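PDB 2PQG: ribosome-inactivating protein 3 from Zea mays, which belongs to the ribosome-inactivating protein family, the group that includes the ricin A chain. Local coordinates for residues R101-G106 with S175-L180. Residues are numbered along the deposited sequence; the frame is centred on the assembly and turned at random.
Sequences RWLGFG and SKLVKL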
ATOM      1  N   ARG A 101      17.354   7.594  -1.516  1.00 22.54           N
ATOM      2  CA  ARG A 101      17.902   6.773  -2.587  1.00 23.18           C
ATOM      3  C   ARG A 101      16.758   6.252  -3.448  1.00 24.40           C
ATOM      4  O   ARG A 101      15.672   5.948  -2.936  1.00 24.05           O
ATOM      5  CB  ARG A 101      18.683   5.596  -2.009  1.00 16.80           C
ATOM      6  CG  ARG A 101      20.023   5.982  -1.484  1.00 26.32           C
ATOM      7  CD  ARG A 101      20.719   4.821  -0.809  1.00 35.31           C
ATOM      8  NE  ARG A 101      22.168   4.945  -0.931  1.00 46.15           N
ATOM      9  CZ  ARG A 101      22.835   4.758  -2.068  1.00 52.95           C
ATOM     10  NH1 ARG A 101      24.153   4.896  -2.092  1.00 55.94           N
ATOM     11  NH2 ARG A 101      22.187   4.417  -3.179  1.00 57.34           N
ATOM     12  N   TRP A 102      17.002   6.166  -4.753  1.00 23.80           N
ATOM     13  CA  TRP A 102      16.007   5.659  -5.687  1.00 23.03           C
ATOM     14  C   TRP A 102      15.998   4.128  -5.652  1.00 22.16           C
ATOM     15  O   TRP A 102      17.054   3.498  -5.728  1.00 22.21           O
ATOM     16  CB  TRP A 102      16.325   6.129  -7.111  1.00 21.71           C
ATOM     17  CG  TRP A 102      16.001   7.576  -7.404  1.00 21.85           C
ATOM     18  CD1 TRP A 102      16.857   8.530  -7.901  1.00 18.73           C
ATOM     19  CD2 TRP A 102      14.721   8.215  -7.277  1.00 17.45           C
ATOM     20  NE1 TRP A 102      16.191   9.718  -8.081  1.00 16.59           N
ATOM     21  CE2 TRP A 102      14.884   9.561  -7.694  1.00 17.56           C
ATOM     22  CE3 TRP A 102      13.463   7.795  -6.822  1.00 20.12           C
ATOM     23  CZ2 TRP A 102      13.823  10.479  -7.704  1.00 17.59           C
ATOM     24  CZ3 TRP A 102      12.401   8.714  -6.830  1.00 21.33           C
ATOM     25  CH2 TRP A 102      12.598  10.044  -7.255  1.00 21.40           C
ATOM     26  N   LEU A 103      14.812   3.538  -5.526  1.00 22.40           N
ATOM     27  CA  LEU A 103      14.687   2.088  -5.509  1.00 22.38           C
ATOM     28  C   LEU A 103      14.974   1.549  -6.915  1.00 26.20           C
ATOM     29  O   LEU A 103      15.392   0.404  -7.084  1.00 27.99           O
ATOM     30  CB  LEU A 103      13.279   1.676  -5.045  1.00 18.34           C
ATOM     31  CG  LEU A 103      13.042   1.614  -3.521  1.00 21.41           C
ATOM     32  CD1 LEU A 103      11.552   1.459  -3.172  1.00  9.17           C
ATOM     33  CD2 LEU A 103      13.839   0.445  -2.955  1.00 18.44           C
ATOM     34  N   GLY A 104      14.771   2.391  -7.925  1.00 27.53           N
ATOM     35  CA  GLY A 104      15.020   1.966  -9.291  1.00 30.90           C
ATOM     36  C   GLY A 104      13.750   1.563 -10.021  1.00 32.06           C
ATOM     37  O   GLY A 104      13.731   1.460 -11.248  1.00 34.93           O
ATOM     38  N   PHE A 105      12.685   1.326  -9.262  1.00 28.89           N
ATOM     39  CA  PHE A 105      11.404   0.945  -9.839  1.00 26.68           C
ATOM     40  C   PHE A 105      10.319   1.812  -9.212  1.00 26.76           C
ATOM     41  O   PHE A 105      10.552   2.437  -8.176  1.00 29.10           O
ATOM     42  CB  PHE A 105      11.138  -0.546  -9.598  1.00 22.17           C
ATOM     43  CG  PHE A 105      11.343  -0.987  -8.177  1.00 17.80           C
ATOM     44  CD1 PHE A 105      10.275  -1.039  -7.292  1.00 17.89           C
ATOM     45  CD2 PHE A 105      12.602  -1.368  -7.728  1.00 18.16           C
ATOM     46  CE1 PHE A 105      10.454  -1.471  -5.982  1.00 17.03           C
ATOM     47  CE2 PHE A 105      12.798  -1.801  -6.416  1.00 18.75           C
ATOM     48  CZ  PHE A 105      11.722  -1.853  -5.541  1.00 18.17           C
ATOM     49  N   GLY A 106       9.149   1.872  -9.842  1.00 23.17           N
ATOM     50  CA  GLY A 106       8.074   2.694  -9.312  1.00 23.17           C
ATOM     51  C   GLY A 106       7.125   1.955  -8.383  1.00 23.95           C
ATOM     52  O   GLY A 106       7.259   0.752  -8.168  1.00 21.27           O
ATOM     53  N   SER A 175       8.605  -7.650  -3.712  1.00 15.20           N
ATOM     54  CA  SER A 175       7.666  -8.578  -3.108  1.00 14.72           C
ATOM     55  C   SER A 175       7.230  -8.143  -1.718  1.00 13.36           C
ATOM     56  O   SER A 175       6.042  -8.148  -1.412  1.00 13.05           O
ATOM     57  CB  SER A 175       8.297  -9.966  -3.052  1.00 14.07           C
ATOM     58  OG  SER A 175       7.459 -10.871  -2.369  1.00 18.24           O
ATOM     59  N   LYS A 176       8.197  -7.772  -0.885  1.00 14.49           N
ATOM     60  CA  LYS A 176       7.917  -7.329   0.477  1.00 15.42           C
ATOM     61  C   LYS A 176       7.178  -5.986   0.465  1.00 19.65           C
ATOM     62  O   LYS A 176       6.283  -5.740   1.287  1.00 20.37           O
ATOM     63  CB  LYS A 176       9.226  -7.216   1.251  1.00 12.14           C
ATOM     64  CG  LYS A 176       9.952  -8.564   1.390  1.00 15.41           C
ATOM     65  CD  LYS A 176       9.073  -9.549   2.156  1.00 20.59           C
ATOM     66  CE  LYS A 176       9.724 -10.907   2.370  1.00 20.71           C
ATOM     67  NZ  LYS A 176       9.546 -11.786   1.194  1.00 27.79           N
ATOM     68  N   LEU A 177       7.535  -5.127  -0.483  1.00 17.37           N
ATOM     69  CA  LEU A 177       6.896  -3.826  -0.586  1.00 19.03           C
ATOM     70  C   LEU A 177       5.431  -3.892  -0.990  1.00 19.58           C
ATOM     71  O   LEU A 177       4.610  -3.166  -0.436  1.00 18.67           O
ATOM     72  CB  LEU A 177       7.666  -2.924  -1.555  1.00 17.07           C
ATOM     73  CG  LEU A 177       8.887  -2.230  -0.933  1.00 14.08           C
ATOM     74  CD1 LEU A 177       9.602  -1.381  -1.964  1.00  6.63           C
ATOM     75  CD2 LEU A 177       8.432  -1.369   0.245  1.00 14.50           C
ATOM     76  N   VAL A 178       5.091  -4.766  -1.935  1.00 21.75           N
ATOM     77  CA  VAL A 178       3.700  -4.867  -2.374  1.00 21.71           C
ATOM     78  C   VAL A 178       2.802  -5.575  -1.353  1.00 21.17           C
ATOM     79  O   VAL A 178       1.587  -5.605  -1.507  1.00 26.05           O
ATOM     80  CB  VAL A 178       3.589  -5.573  -3.753  1.00 19.43           C
ATOM     81  CG1 VAL A 178       3.783  -7.067  -3.591  1.00 14.67           C
ATOM     82  CG2 VAL A 178       2.254  -5.228  -4.409  1.00 10.74           C
ATOM     83  N   LYS A 179       3.393  -6.143  -0.310  1.00 19.05           N
ATOM     84  CA  LYS A 179       2.597  -6.797   0.718  1.00 18.35           C
ATOM     85  C   LYS A 179       2.143  -5.713   1.694  1.00 20.98           C
ATOM     86  O   LYS A 179       1.023  -5.760   2.223  1.00 22.09           O
ATOM     87  CB  LYS A 179       3.422  -7.843   1.465  1.00 15.03           C
ATOM     88  CG  LYS A 179       3.787  -9.058   0.643  1.00 11.14           C
ATOM     89  CD  LYS A 179       4.611 -10.031   1.461  1.00 12.00           C
ATOM     90  CE  LYS A 179       4.848 -11.320   0.699  1.00 17.44           C
ATOM     91  NZ  LYS A 179       3.566 -11.902   0.231  1.00 22.04           N
ATOM     92  N   LEU A 180       3.019  -4.733   1.921  1.00 18.10           N
ATOM     93  CA  LEU A 180       2.722  -3.630   2.833  1.00 18.38           C
ATOM     94  C   LEU A 180       1.826  -2.598   2.162  1.00 17.43           C
ATOM     95  O   LEU A 180       1.010  -1.956   2.819  1.00 13.00           O
ATOM     96  CB  LEU A 180       4.019  -2.964   3.306  1.00 16.41           C
ATOM     97  CG  LEU A 180       5.015  -3.875   4.031  1.00 17.36           C
ATOM     98  CD1 LEU A 180       6.268  -3.077   4.374  1.00 13.60           C
ATOM     99  CD2 LEU A 180       4.380  -4.471   5.289  1.00 10.83           C
TER
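At the G1 beta bulge just past the edge strand 101-102, Phe105 of the bulge and Leu103 just before it meet Leu177 of helix 171-189. The two leucines point at one another tip to tip, Leu103 CD1 lying 3.7 Å from Leu177 CD1. That same methyl of Leu177 also comes to the rim of the Phe105 ring, 4.1 Å from Phe105 CE1 and close to the ring plane, so it meets the ring's edge and not a face. Leu103, two residues earlier, puts CB 3.7 Å above one face of the Phe105 ring, offset toward the rim. Phe105 has CG between its backbone N and carbonyl carbon (chi1 49°), which turns the ring back over Leu103 and brings its edge to Leu177. No hydrogen bond crosses the contact; with CA atoms of Leu103 and Leu177 11.0 Å apart, side-chain ends alone bridge the backbones. Leu112 touches Phe105, Trp85 touches Leu103, and Leu135 of helix 125-135 touches Leu177, extending this apolar cluster. Gly104, at positive phi (99°), and Phe105 both face Gly88, as in a G1 bulge, while the apolar contact of Leu103 and Phe105 with Leu177 links the edge of the mixed sheet to helix 171-189 in the ribosome-inactivating protein fold.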